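PDB 2R3S: uncharacterized protein from Nostoc punctiforme, which is probably an O-methyltransferase that transfers a methyl group from S-adenosylmethionine to a hydroxyl of a substrate not yet identified. Local coordinates for residues A[40-45]-A[55-60]; A[139-144]-A[201-206]; A[270-275]-A[285-290]; A[131-136]-A[195-200]. All coordinates share one frame; numbering follows the deposited sequence. Where two conformers were deposited one is given.

Contact 1: A[40-45]-A[55-60]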
loop_
_atom_site.group_PDB
_atom_site.type_symbol
_atom_site.label_atom_id
_atom_site.label_comp_id
_atom_site.label_asym_id
_atom_site.label_seq_id
_atom_site.Cartn_x
_atom_site.Cartn_y
_atom_site.Cartn_z
ATOM N N GLU A 40 -23.271 -4.052 -13.287
ATOM C CA GLU A 40 -23.252 -5.512 -13.103
ATOM C C GLU A 40 -23.296 -5.860 -11.643
ATOM O O GLU A 40 -22.533 -5.309 -10.856
ATOM C CB GLU A 40 -21.964 -6.116 -13.639
ATOM C CG GLU A 40 -21.755 -5.983 -15.111
ATOM C CD GLU A 40 -22.817 -6.667 -15.920
ATOM O OE1 GLU A 40 -23.495 -7.609 -15.421
ATOM O OE2 GLU A 40 -22.981 -6.229 -17.069
ATOM N N SER A 41 -24.152 -6.800 -11.283
ATOM C CA SER A 41 -24.158 -7.344 -9.931
ATOM C C SER A 41 -22.909 -8.208 -9.726
ATOM O O SER A 41 -22.260 -8.627 -10.694
ATOM C CB SER A 41 -25.408 -8.197 -9.751
ATOM O OG SER A 41 -25.357 -9.301 -10.647
ATOM N N SER A 42 -22.576 -8.481 -8.470
ATOM C CA SER A 42 -21.446 -9.348 -8.164
ATOM C C SER A 42 -21.693 -10.810 -8.612
ATOM O O SER A 42 -20.774 -11.549 -8.944
ATOM C CB SER A 42 -21.124 -9.296 -6.676
ATOM O OG SER A 42 -22.255 -9.595 -5.901
ATOM N N GLN A 43 -22.939 -11.220 -8.619
ATOM C CA GLN A 43 -23.330 -12.533 -9.118
ATOM C C GLN A 43 -22.963 -12.689 -10.603
ATOM O O GLN A 43 -22.415 -13.726 -11.059
ATOM C CB GLN A 43 -24.826 -12.690 -8.928
ATOM C CG GLN A 43 -25.273 -12.788 -7.433
ATOM C CD GLN A 43 -25.468 -11.430 -6.658
ATOM O OE1 GLN A 43 -25.155 -10.325 -7.124
ATOM N NE2 GLN A 43 -25.985 -11.554 -5.446
ATOM N N SER A 44 -23.230 -11.635 -11.357
ATOM C CA SER A 44 -22.951 -11.645 -12.777
ATOM C C SER A 44 -21.447 -11.483 -13.041
ATOM O O SER A 44 -20.919 -12.108 -13.954
ATOM C CB SER A 44 -23.819 -10.588 -13.496
ATOM O OG SER A 44 -23.176 -10.040 -14.622
ATOM N N LEU A 45 -20.751 -10.674 -12.242
ATOM C CA LEU A 45 -19.310 -10.553 -12.382
ATOM C C LEU A 45 -18.608 -11.871 -12.009
ATOM O O LEU A 45 -17.580 -12.208 -12.583
ATOM C CB LEU A 45 -18.771 -9.361 -11.567
ATOM C CG LEU A 45 -19.231 -7.987 -12.072
ATOM C CD1 LEU A 45 -18.849 -6.843 -11.083
ATOM C CD2 LEU A 45 -18.679 -7.728 -13.464
ATOM N N GLY A 55 -16.426 -13.892 -3.189
ATOM C CA GLY A 55 -15.132 -13.261 -3.477
ATOM C C GLY A 55 -15.261 -12.028 -4.340
ATOM O O GLY A 55 -14.706 -10.984 -4.022
HETATM N N MSE A 56 -16.019 -12.156 -5.433
HETATM C CA MSE A 56 -16.331 -11.012 -6.266
HETATM C C MSE A 56 -17.017 -9.886 -5.471
HETATM O O MSE A 56 -16.661 -8.726 -5.619
HETATM C CB MSE A 56 -17.168 -11.425 -7.479
HETATM C CG MSE A 56 -17.414 -10.288 -8.471
HETATM SE SE MSE A 56 -15.736 -9.575 -9.189
HETATM C CE MSE A 56 -15.112 -11.176 -10.184
ATOM N N ARG A 57 -17.954 -10.233 -4.601
ATOM C CA ARG A 57 -18.695 -9.230 -3.832
ATOM C C ARG A 57 -17.788 -8.482 -2.877
ATOM O O ARG A 57 -17.898 -7.265 -2.739
ATOM C CB ARG A 57 -19.817 -9.893 -3.019
ATOM C CG ARG A 57 -20.645 -8.945 -2.158
ATOM C CD ARG A 57 -20.180 -8.891 -0.714
ATOM N NE ARG A 57 -20.296 -10.191 -0.066
ATOM C CZ ARG A 57 -19.898 -10.463 1.171
ATOM N NH1 ARG A 57 -19.342 -9.531 1.931
ATOM N NH2 ARG A 57 -20.064 -11.686 1.654
HETATM N N MSE A 58 -16.924 -9.223 -2.183
HETATM C CA MSE A 58 -15.999 -8.624 -1.213
HETATM C C MSE A 58 -14.972 -7.733 -1.912
HETATM O O MSE A 58 -14.713 -6.614 -1.460
HETATM C CB MSE A 58 -15.352 -9.723 -0.384
HETATM C CG MSE A 58 -16.391 -10.434 0.458
HETATM SE SE MSE A 58 -15.986 -12.263 0.946
HETATM C CE MSE A 58 -15.598 -11.956 2.856
ATOM N N LEU A 59 -14.406 -8.209 -3.037
ATOM C CA LEU A 59 -13.524 -7.359 -3.866
ATOM C C LEU A 59 -14.213 -6.072 -4.367
ATOM O O LEU A 59 -13.654 -4.984 -4.269
ATOM C CB LEU A 59 -12.928 -8.162 -5.054
ATOM C CG LEU A 59 -11.903 -7.444 -5.962
ATOM C CD1 LEU A 59 -10.656 -6.998 -5.170
ATOM C CD2 LEU A 59 -11.545 -8.325 -7.194
ATOM N N CYS A 60 -15.402 -6.199 -4.939
ATOM C CA CYS A 60 -16.081 -5.045 -5.544
ATOM C C CYS A 60 -16.546 -4.029 -4.508
ATOM O O CYS A 60 -16.431 -2.844 -4.744
ATOM C CB CYS A 60 -17.259 -5.495 -6.402
ATOM S SG CYS A 60 -16.737 -6.347 -7.943
#
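Met56, a selenomethionine, has CG turned trans to its backbone N (chi1 -174°), and the bends at chi2 and chi3 lay the chain alongside Leu45, from its CB to its carbonyl oxygen. CG of Met56 presses on CB of Leu45 at 3.5 Å, SE follows at 3.9 Å from that same CB, and the terminal CE of Met56 ends 3.6 Å from Leu45 O. One turn further along, Cys60 SG rests 3.8 Å from CD1 of Leu45, which places the leucine across two turns of helix 53-65. At the other end Ser42 offers CB to the backbone of Arg57, 3.7 Å from its CA, while its OG hydrogen-bonds to Glu53. The Arg57 side chain leads off to a salt bridge with Asp299 of the second subunit. The start of helix 42-49 is fixed locally, because Ser41 OG accepts from Ser44 N at 3.2 Å as an N-cap. Ala34 and Ile35 of helix 31-35 also pack on Leu45. Two short helices joined by a tight turn, beside the small antiparallel sheet that includes strand 75-78, are consistent with a winged helix-turn-helix, here within the family's dimerisation domain.

Contact 2: A[139-144]-A[201-206]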
loop_
_atom_site.group_PDB
_atom_site.type_symbol
_atom_site.label_atom_id
_atom_site.label_comp_id
_atom_site.label_asym_id
_atom_site.label_seq_id
_atom_site.Cartn_x
_atom_site.Cartn_y
_atom_site.Cartn_z
ATOM N N GLN A 139 10.273 -5.932 -19.126
ATOM C CA GLN A 139 8.922 -5.696 -18.622
ATOM C C GLN A 139 8.562 -4.215 -18.661
ATOM O O GLN A 139 7.456 -3.872 -19.078
ATOM C CB GLN A 139 8.716 -6.257 -17.206
ATOM C CG GLN A 139 8.538 -7.760 -17.155
ATOM C CD GLN A 139 7.494 -8.252 -18.141
ATOM O OE1 GLN A 139 6.321 -7.892 -18.047
ATOM N NE2 GLN A 139 7.932 -9.050 -19.121
ATOM N N PHE A 140 9.488 -3.335 -18.261
ATOM C CA PHE A 140 9.215 -1.910 -18.355
ATOM C C PHE A 140 8.888 -1.543 -19.797
ATOM O O PHE A 140 7.876 -0.898 -20.057
ATOM C CB PHE A 140 10.379 -1.061 -17.866
ATOM C CG PHE A 140 10.067 0.418 -17.834
ATOM C CD1 PHE A 140 10.128 1.181 -18.985
ATOM C CD2 PHE A 140 9.683 1.026 -16.663
ATOM C CE1 PHE A 140 9.822 2.526 -18.968
ATOM C CE2 PHE A 140 9.371 2.376 -16.624
ATOM C CZ PHE A 140 9.454 3.131 -17.778
ATOM N N ALA A 141 9.761 -1.942 -20.726
ATOM C CA ALA A 141 9.602 -1.584 -22.126
ATOM C C ALA A 141 8.269 -2.063 -22.730
ATOM O O ALA A 141 7.660 -1.368 -23.554
ATOM C CB ALA A 141 10.789 -2.103 -22.964
ATOM N N LYS A 142 7.833 -3.257 -22.354
ATOM C CA LYS A 142 6.567 -3.785 -22.848
ATOM C C LYS A 142 5.369 -3.156 -22.145
ATOM O O LYS A 142 4.357 -2.871 -22.781
ATOM C CB LYS A 142 6.496 -5.316 -22.678
ATOM C CG LYS A 142 7.537 -6.121 -23.462
ATOM C CD LYS A 142 7.233 -7.628 -23.377
ATOM C CE LYS A 142 8.371 -8.524 -23.849
ATOM N NZ LYS A 142 8.888 -8.136 -25.186
ATOM N N ALA A 143 5.465 -2.970 -20.836
ATOM C CA ALA A 143 4.289 -2.667 -20.012
ATOM C C ALA A 143 4.029 -1.170 -19.848
ATOM O O ALA A 143 2.899 -0.758 -19.613
ATOM C CB ALA A 143 4.432 -3.324 -18.624
HETATM N N MSE A 144 5.077 -0.357 -19.933
HETATM C CA MSE A 144 4.981 1.051 -19.552
HETATM C C MSE A 144 4.913 1.989 -20.763
HETATM O O MSE A 144 4.713 3.189 -20.596
HETATM C CB MSE A 144 6.156 1.433 -18.658
HETATM C CG MSE A 144 6.245 0.633 -17.414
HETATM SE SE MSE A 144 4.823 1.069 -16.153
HETATM C CE MSE A 144 5.499 2.825 -15.598
ATOM N N LEU A 201 16.184 -3.643 -26.538
ATOM C CA LEU A 201 16.144 -3.130 -27.912
ATOM C C LEU A 201 15.288 -3.949 -28.875
ATOM O O LEU A 201 14.865 -3.428 -29.906
ATOM C CB LEU A 201 17.555 -3.008 -28.482
ATOM C CG LEU A 201 18.450 -1.961 -27.845
ATOM C CD1 LEU A 201 19.892 -2.210 -28.269
ATOM C CD2 LEU A 201 17.972 -0.557 -28.213
ATOM N N GLU A 202 15.039 -5.216 -28.558
ATOM C CA GLU A 202 14.092 -5.995 -29.345
ATOM C C GLU A 202 12.717 -5.340 -29.313
ATOM O O GLU A 202 12.048 -5.264 -30.346
ATOM C CB GLU A 202 14.042 -7.439 -28.860
ATOM C CG GLU A 202 15.316 -8.227 -29.187
ATOM C CD GLU A 202 15.667 -8.187 -30.673
ATOM O OE1 GLU A 202 14.757 -8.332 -31.529
ATOM O OE2 GLU A 202 16.858 -7.996 -30.981
ATOM N N VAL A 203 12.314 -4.814 -28.145
ATOM C CA VAL A 203 11.040 -4.079 -28.030
ATOM C C VAL A 203 11.060 -2.775 -28.856
ATOM O O VAL A 203 10.123 -2.489 -29.629
ATOM C CB VAL A 203 10.688 -3.748 -26.550
ATOM C CG1 VAL A 203 9.297 -3.057 -26.470
ATOM C CG2 VAL A 203 10.763 -5.012 -25.688
ATOM N N ALA A 204 12.120 -1.993 -28.663
ATOM C CA ALA A 204 12.348 -0.736 -29.388
ATOM C C ALA A 204 12.291 -0.924 -30.892
ATOM O O ALA A 204 11.672 -0.125 -31.618
ATOM C CB ALA A 204 13.713 -0.116 -28.968
ATOM N N LYS A 205 12.932 -1.984 -31.367
ATOM C CA LYS A 205 12.938 -2.294 -32.802
ATOM C C LYS A 205 11.546 -2.607 -33.275
ATOM O O LYS A 205 11.111 -2.128 -34.316
ATOM C CB LYS A 205 13.857 -3.482 -33.123
ATOM C CG LYS A 205 15.271 -3.088 -33.505
ATOM C CD LYS A 205 16.306 -4.121 -33.044
ATOM C CE LYS A 205 16.232 -5.427 -33.799
ATOM N NZ LYS A 205 16.943 -6.505 -33.029
ATOM N N GLU A 206 10.853 -3.430 -32.499
ATOM C CA GLU A 206 9.495 -3.786 -32.837
ATOM C C GLU A 206 8.597 -2.562 -32.884
ATOM O O GLU A 206 7.767 -2.429 -33.793
ATOM C CB GLU A 206 8.977 -4.818 -31.829
ATOM C CG GLU A 206 7.584 -5.424 -32.138
ATOM C CD GLU A 206 7.409 -5.913 -33.591
ATOM O OE1 GLU A 206 8.423 -6.242 -34.293
ATOM O OE2 GLU A 206 6.223 -5.949 -34.014
#
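Each side-chain atom of Val203 meets helix 136-143: CB and CG1 at Ala141, CG2 at Ala141 and Lys142. Starting at CB, the valine already lies 3.9 Å from CB of Ala141, a methyl small enough to let the backbones come to 6.6 Å between the CA atoms of these two residues. From there the side chain forks. CG1, trans to the valine's own N (chi1 -176°), settles against the carbonyl side of the alanine, 3.7 Å from Ala141 O and 3.9 Å from Ala141 CB. The other branch, CG2, keeps a grip on that CB at 4.0 Å and also turns to Lys142, whose CG is 4.1 Å away. The lysine then runs out nearly straight and bends only at its last torsion (chi4 -51°), which brings NZ back to 3.7 Å from Val203 CG2. Behind the valine, Leu201 and Ala204 of the same helix face strand 217-221, so helix 198-211 lies on the Rossmann-like sheet while Val203 looks outward to helix 136-143. Elsewhere on helix 136-143, Phe140 meets Phe100 edge-to-face. Chemically the join is methyl on methyl, with the Lys142 ammonium nitrogen against one valine methyl: cohesion probably comes mainly from dispersion and the partial exclusion of water, and since the charged end finds no anionic partner across this contact, the lysine probably adds van der Waals cover rather than an ionic bond.

Contact 3: A[270-275]-A[285-290]; sequences FDFIPN and AAFSLV
Phe272 and Phe287 stack where the Rossmann-like methyltransferase sheet gives way to the dimer-facing helix 282-294, the first just past strand 265-271 and the second on that helix. Their rings form an offset stack with centroids 4.3 Å apart and planes at 26°. CD2 of Phe272 hangs over the centre of the Phe287 ring, 3.5 Å from its CG, while CE2 of Phe272 lies 3.6 Å from CE1 of Phe287. Holding CG trans to the backbone N (chi1 -164°) swings Phe287 off its helix into this position. Two residues beyond Phe272, Pro274 CB adds a smaller patch, 4.0 Å from Ala285 CB. In the next shell, Val290 CB covers the rim of the Phe287 face turned away from Phe272, and His243 meets the Phe287 ring edge-to-face. Were Phe287 cut back to alanine, Phe272 would probably lose the ring that covers one face, and His243 its aromatic neighbour. Further out, the helix borders the second subunit, where Ile65 and Tyr62 of that subunit pack on Ala285 and Leu289, so the stack ties the end of a central strand to the dimer interface. Asp271 steadies the turn-off from the strand: its OD1, which also binds His243 ND1, takes the backbone N of Phe272 on the anti lone pair at 2.9 Å.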
loop_
_atom_site.group_PDB
_atom_site.type_symbol
_atom_site.label_atom_id
_atom_site.label_comp_id
_atom_site.label_asym_id
_atom_site.label_seq_id
_atom_site.Cartn_x
_atom_site.Cartn_y
_atom_site.Cartn_z
ATOM N N PHE A 270 14.526 13.628 -19.730
ATOM C CA PHE A 270 13.114 13.464 -19.394
ATOM C C PHE A 270 13.092 12.605 -18.133
ATOM O O PHE A 270 13.593 11.492 -18.137
ATOM C CB PHE A 270 12.338 12.829 -20.547
ATOM C CG PHE A 270 10.905 12.505 -20.212
ATOM C CD1 PHE A 270 9.934 13.485 -20.234
ATOM C CD2 PHE A 270 10.520 11.206 -19.882
ATOM C CE1 PHE A 270 8.596 13.176 -19.918
ATOM C CE2 PHE A 270 9.197 10.912 -19.571
ATOM C CZ PHE A 270 8.247 11.898 -19.592
ATOM N N ASP A 271 12.572 13.143 -17.031
ATOM C CA ASP A 271 12.788 12.504 -15.739
ATOM C C ASP A 271 11.846 13.093 -14.688
ATOM O O ASP A 271 11.067 13.980 -14.992
ATOM C CB ASP A 271 14.270 12.651 -15.328
ATOM C CG ASP A 271 14.840 11.399 -14.638
ATOM O OD1 ASP A 271 14.242 10.924 -13.638
ATOM O OD2 ASP A 271 15.911 10.908 -15.093
ATOM N N PHE A 272 11.900 12.542 -13.477
ATOM C CA PHE A 272 11.171 13.063 -12.328
ATOM C C PHE A 272 12.052 14.108 -11.672
ATOM O O PHE A 272 13.096 13.763 -11.101
ATOM C CB PHE A 272 10.906 11.960 -11.291
ATOM C CG PHE A 272 9.907 10.951 -11.727
ATOM C CD1 PHE A 272 8.564 11.255 -11.735
ATOM C CD2 PHE A 272 10.304 9.694 -12.137
ATOM C CE1 PHE A 272 7.627 10.312 -12.144
ATOM C CE2 PHE A 272 9.377 8.763 -12.550
ATOM C CZ PHE A 272 8.032 9.080 -12.553
ATOM N N ILE A 273 11.658 15.373 -11.773
ATOM C CA ILE A 273 12.478 16.454 -11.227
ATOM C C ILE A 273 11.671 17.175 -10.153
ATOM O O ILE A 273 10.862 18.044 -10.449
ATOM C CB ILE A 273 12.970 17.444 -12.325
ATOM C CG1 ILE A 273 13.610 16.676 -13.497
ATOM C CG2 ILE A 273 13.989 18.401 -11.727
ATOM C CD1 ILE A 273 13.837 17.527 -14.760
ATOM N N PRO A 274 11.833 16.761 -8.903
ATOM C CA PRO A 274 11.173 17.469 -7.820
ATOM C C PRO A 274 11.640 18.909 -7.645
ATOM O O PRO A 274 12.798 19.242 -7.980
ATOM C CB PRO A 274 11.557 16.661 -6.585
ATOM C CG PRO A 274 12.687 15.832 -6.988
ATOM C CD PRO A 274 12.579 15.594 -8.431
ATOM N N ASN A 275 10.748 19.738 -7.089
ATOM C CA ASN A 275 11.131 21.072 -6.614
ATOM C C ASN A 275 12.207 20.961 -5.561
ATOM O O ASN A 275 12.437 19.884 -5.001
ATOM C CB ASN A 275 9.923 21.834 -6.072
ATOM C CG ASN A 275 8.857 22.046 -7.123
ATOM O OD1 ASN A 275 9.171 22.248 -8.292
ATOM N ND2 ASN A 275 7.591 21.921 -6.735
ATOM N N ALA A 285 8.543 13.822 -6.304
ATOM C CA ALA A 285 9.369 13.793 -5.120
ATOM C C ALA A 285 9.356 12.431 -4.419
ATOM O O ALA A 285 10.361 12.045 -3.807
ATOM C CB ALA A 285 8.957 14.903 -4.164
ATOM N N ALA A 286 8.225 11.714 -4.493
ATOM C CA ALA A 286 8.098 10.383 -3.895
ATOM C C ALA A 286 8.991 9.339 -4.616
ATOM O O ALA A 286 9.295 8.289 -4.069
ATOM C CB ALA A 286 6.642 9.937 -3.897
ATOM N N PHE A 287 9.426 9.636 -5.837
ATOM C CA PHE A 287 10.239 8.692 -6.610
ATOM C C PHE A 287 11.608 8.416 -5.924
ATOM O O PHE A 287 12.199 7.366 -6.109
ATOM C CB PHE A 287 10.388 9.204 -8.046
ATOM C CG PHE A 287 10.868 8.154 -9.019
ATOM C CD1 PHE A 287 10.033 7.149 -9.436
ATOM C CD2 PHE A 287 12.178 8.164 -9.480
ATOM C CE1 PHE A 287 10.495 6.175 -10.305
ATOM C CE2 PHE A 287 12.639 7.193 -10.321
ATOM C CZ PHE A 287 11.789 6.215 -10.755
ATOM N N SER A 288 12.076 9.324 -5.064
ATOM C CA SER A 288 13.337 9.090 -4.393
ATOM C C SER A 288 13.317 7.804 -3.514
ATOM O O SER A 288 14.331 7.099 -3.411
ATOM C CB SER A 288 13.819 10.351 -3.645
ATOM O OG SER A 288 13.345 10.407 -2.321
ATOM N N LEU A 289 12.168 7.475 -2.924
ATOM C CA LEU A 289 12.033 6.250 -2.161
ATOM C C LEU A 289 12.154 5.047 -3.101
ATOM O O LEU A 289 12.778 4.066 -2.740
ATOM C CB LEU A 289 10.719 6.194 -1.376
ATOM C CG LEU A 289 10.640 5.226 -0.191
ATOM C CD1 LEU A 289 11.409 5.733 1.002
ATOM C CD2 LEU A 289 9.174 4.894 0.211
ATOM N N VAL A 290 11.583 5.144 -4.301
ATOM C CA VAL A 290 11.741 4.109 -5.296
ATOM C C VAL A 290 13.231 3.862 -5.610
ATOM O O VAL A 290 13.689 2.708 -5.639
ATOM C CB VAL A 290 10.919 4.418 -6.567
ATOM C CG1 VAL A 290 11.108 3.354 -7.604
ATOM C CG2 VAL A 290 9.433 4.535 -6.206
#

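Contact 4: A[131-136]-A[195-200]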
loop_
_atom_site.group_PDB
_atom_site.type_symbol
_atom_site.label_atom_id
_atom_site.label_comp_id
_atom_site.label_asym_id
_atom_site.label_seq_id
_atom_site.Cartn_x
_atom_site.Cartn_y
_atom_site.Cartn_z
ATOM N N SER A 131 21.850 -4.368 -12.319
ATOM C CA SER A 131 22.672 -5.474 -12.829
ATOM C C SER A 131 22.527 -5.576 -14.354
ATOM O O SER A 131 21.464 -5.277 -14.886
ATOM C CB SER A 131 22.353 -6.814 -12.146
ATOM O OG SER A 131 21.023 -7.226 -12.348
ATOM N N PRO A 132 23.616 -5.935 -15.061
ATOM C CA PRO A 132 23.575 -6.047 -16.521
ATOM C C PRO A 132 22.423 -6.890 -17.059
ATOM O O PRO A 132 22.155 -7.993 -16.557
ATOM C CB PRO A 132 24.909 -6.704 -16.847
ATOM C CG PRO A 132 25.801 -6.198 -15.795
ATOM C CD PRO A 132 24.975 -6.210 -14.554
ATOM N N GLU A 133 21.743 -6.327 -18.051
ATOM C CA GLU A 133 20.631 -6.969 -18.730
ATOM C C GLU A 133 19.525 -7.483 -17.796
ATOM O O GLU A 133 18.929 -8.544 -18.047
ATOM C CB GLU A 133 21.169 -8.085 -19.613
ATOM C CG GLU A 133 22.284 -7.597 -20.535
ATOM C CD GLU A 133 22.772 -8.673 -21.495
ATOM O OE1 GLU A 133 23.377 -9.652 -21.005
ATOM O OE2 GLU A 133 22.558 -8.530 -22.726
ATOM N N HIS A 134 19.233 -6.733 -16.732
ATOM C CA HIS A 134 18.204 -7.142 -15.792
ATOM C C HIS A 134 16.881 -7.211 -16.565
ATOM O O HIS A 134 16.564 -6.288 -17.339
ATOM C CB HIS A 134 18.106 -6.156 -14.627
ATOM C CG HIS A 134 17.366 -6.694 -13.437
ATOM N ND1 HIS A 134 16.041 -7.067 -13.491
ATOM C CD2 HIS A 134 17.769 -6.923 -12.166
ATOM C CE1 HIS A 134 15.661 -7.507 -12.306
ATOM N NE2 HIS A 134 16.694 -7.440 -11.484
ATOM N N PRO A 135 16.129 -8.326 -16.421
ATOM C CA PRO A 135 14.910 -8.507 -17.222
ATOM C C PRO A 135 13.738 -7.586 -16.865
ATOM O O PRO A 135 12.777 -7.504 -17.622
ATOM C CB PRO A 135 14.547 -9.971 -16.972
ATOM C CG PRO A 135 15.107 -10.267 -15.626
ATOM C CD PRO A 135 16.396 -9.499 -15.560
ATOM N N VAL A 136 13.810 -6.898 -15.729
ATOM C CA VAL A 136 12.768 -5.956 -15.349
ATOM C C VAL A 136 12.621 -4.827 -16.398
ATOM O O VAL A 136 11.556 -4.236 -16.508
ATOM C CB VAL A 136 12.954 -5.424 -13.894
ATOM C CG1 VAL A 136 14.013 -4.293 -13.806
ATOM C CG2 VAL A 136 11.604 -5.011 -13.312
ATOM N N VAL A 195 20.360 3.031 -27.635
ATOM C CA VAL A 195 21.279 2.301 -26.778
ATOM C C VAL A 195 20.517 1.674 -25.644
ATOM O O VAL A 195 19.876 2.380 -24.870
ATOM C CB VAL A 195 22.366 3.255 -26.179
ATOM C CG1 VAL A 195 23.311 2.497 -25.261
ATOM C CG2 VAL A 195 23.156 3.952 -27.287
ATOM N N ASP A 196 20.572 0.356 -25.530
ATOM C CA ASP A 196 20.050 -0.339 -24.340
ATOM C C ASP A 196 20.602 -1.756 -24.320
ATOM O O ASP A 196 21.378 -2.133 -25.201
ATOM C CB ASP A 196 18.509 -0.371 -24.333
ATOM C CG ASP A 196 17.916 -0.250 -22.926
ATOM O OD1 ASP A 196 18.383 -0.965 -22.012
ATOM O OD2 ASP A 196 16.965 0.543 -22.736
ATOM N N TRP A 197 20.207 -2.547 -23.335
ATOM C CA TRP A 197 20.539 -3.965 -23.355
ATOM C C TRP A 197 19.853 -4.627 -24.554
ATOM O O TRP A 197 18.777 -4.212 -24.984
ATOM C CB TRP A 197 20.132 -4.642 -22.057
ATOM C CG TRP A 197 20.654 -3.970 -20.826
ATOM C CD1 TRP A 197 19.911 -3.330 -19.869
ATOM C CD2 TRP A 197 22.018 -3.864 -20.413
ATOM N NE1 TRP A 197 20.732 -2.838 -18.885
ATOM C CE2 TRP A 197 22.030 -3.147 -19.195
ATOM C CE3 TRP A 197 23.233 -4.320 -20.943
ATOM C CZ2 TRP A 197 23.216 -2.876 -18.491
ATOM C CZ3 TRP A 197 24.410 -4.045 -20.251
ATOM C CH2 TRP A 197 24.394 -3.321 -19.043
ATOM N N ALA A 198 20.487 -5.658 -25.110
ATOM C CA ALA A 198 19.992 -6.274 -26.337
ATOM C C ALA A 198 18.535 -6.730 -26.256
ATOM O O ALA A 198 17.780 -6.525 -27.193
ATOM C CB ALA A 198 20.900 -7.451 -26.767
ATOM N N SER A 199 18.148 -7.377 -25.170
ATOM C CA SER A 199 16.784 -7.878 -25.046
ATOM C C SER A 199 15.749 -6.757 -24.958
ATOM O O SER A 199 14.585 -6.951 -25.316
ATOM C CB SER A 199 16.673 -8.776 -23.827
ATOM O OG SER A 199 16.930 -8.055 -22.622
ATOM N N VAL A 200 16.175 -5.571 -24.515
ATOM C CA VAL A 200 15.269 -4.420 -24.437
ATOM C C VAL A 200 15.092 -3.791 -25.804
ATOM O O VAL A 200 13.979 -3.462 -26.192
ATOM C CB VAL A 200 15.757 -3.373 -23.411
ATOM C CG1 VAL A 200 14.837 -2.137 -23.420
ATOM C CG2 VAL A 200 15.866 -4.013 -22.005
HETATM O O HOH W 1 19.853 -3.145 -15.640
HETATM O O HOH W 2 19.789 -8.334 -22.936
HETATM O O HOH W 3 23.174 -6.397 -24.134
#
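Glu133 and Trp197 bring their CA atoms to 5.5 Å because a type II beta turn from Ser131 to His134, with Glu133 in the left-handed region (phi 53°, psi 38°), lays its backbone flat against the indole. The turn covers one face: Glu133 N sits over the middle of the ring system, 3.4 Å from CE2 of Trp197, and Glu133 CA makes a CH-pi contact 3.7 Å from the centroid of the Trp197 five-membered ring. Pro132 CA does the same above the Trp197 six-membered ring, at 4.0 Å. Beyond the backbone, Glu133 CG touches Trp197 CE3 at 3.4 Å and the chain extends so that OE2 accepts a hydrogen bond from each of two waters. Each water accepts from a backbone N, one from Ala198 and the other from Ser199, consistent with a carboxylate near the N-terminal end of helix 198-211. A third water joins Ser131 O to Trp197 NE1, though weakly on the indole side. With a serine at Trp197 the turn would probably lose the flat surface on which Glu133 and Pro132 lie and be freer to move. Trp197 comes just after Asp196, near the C-terminal end of strand 191-196, where class I methyltransferases commonly carry an acidic residue for the cofactor ribose. That strand runs between strands 168-172 and 217-221, and in the next helix Val200 packs on Val138 and Ala141 of helix 136-143.

How the contacts relate
Contact 1 stands alone in the dimerisation domain, its centre 35 to 40 Å from the centres of the other three, which all lie in the methyltransferase domain. Contact 1 comes first along the chain; then 131-136 and 139-144 precede 195-200 and 201-206, so one loop-helix unit is docked on one strand-helix unit; contact 3 is last. Contacts 2 and 4, interleaved in this way, share helix 198-211 and touch directly, Leu201 CD1 lying 3.4 Å from Asp196 O. Contact 3 lies on the other side of the chain's centre from contact 2, yet reaches the same seven-stranded sheet as contact 4. Contacts 1 and 3 both border the second subunit, linking dimerisation and methyltransferase domains across the dimer.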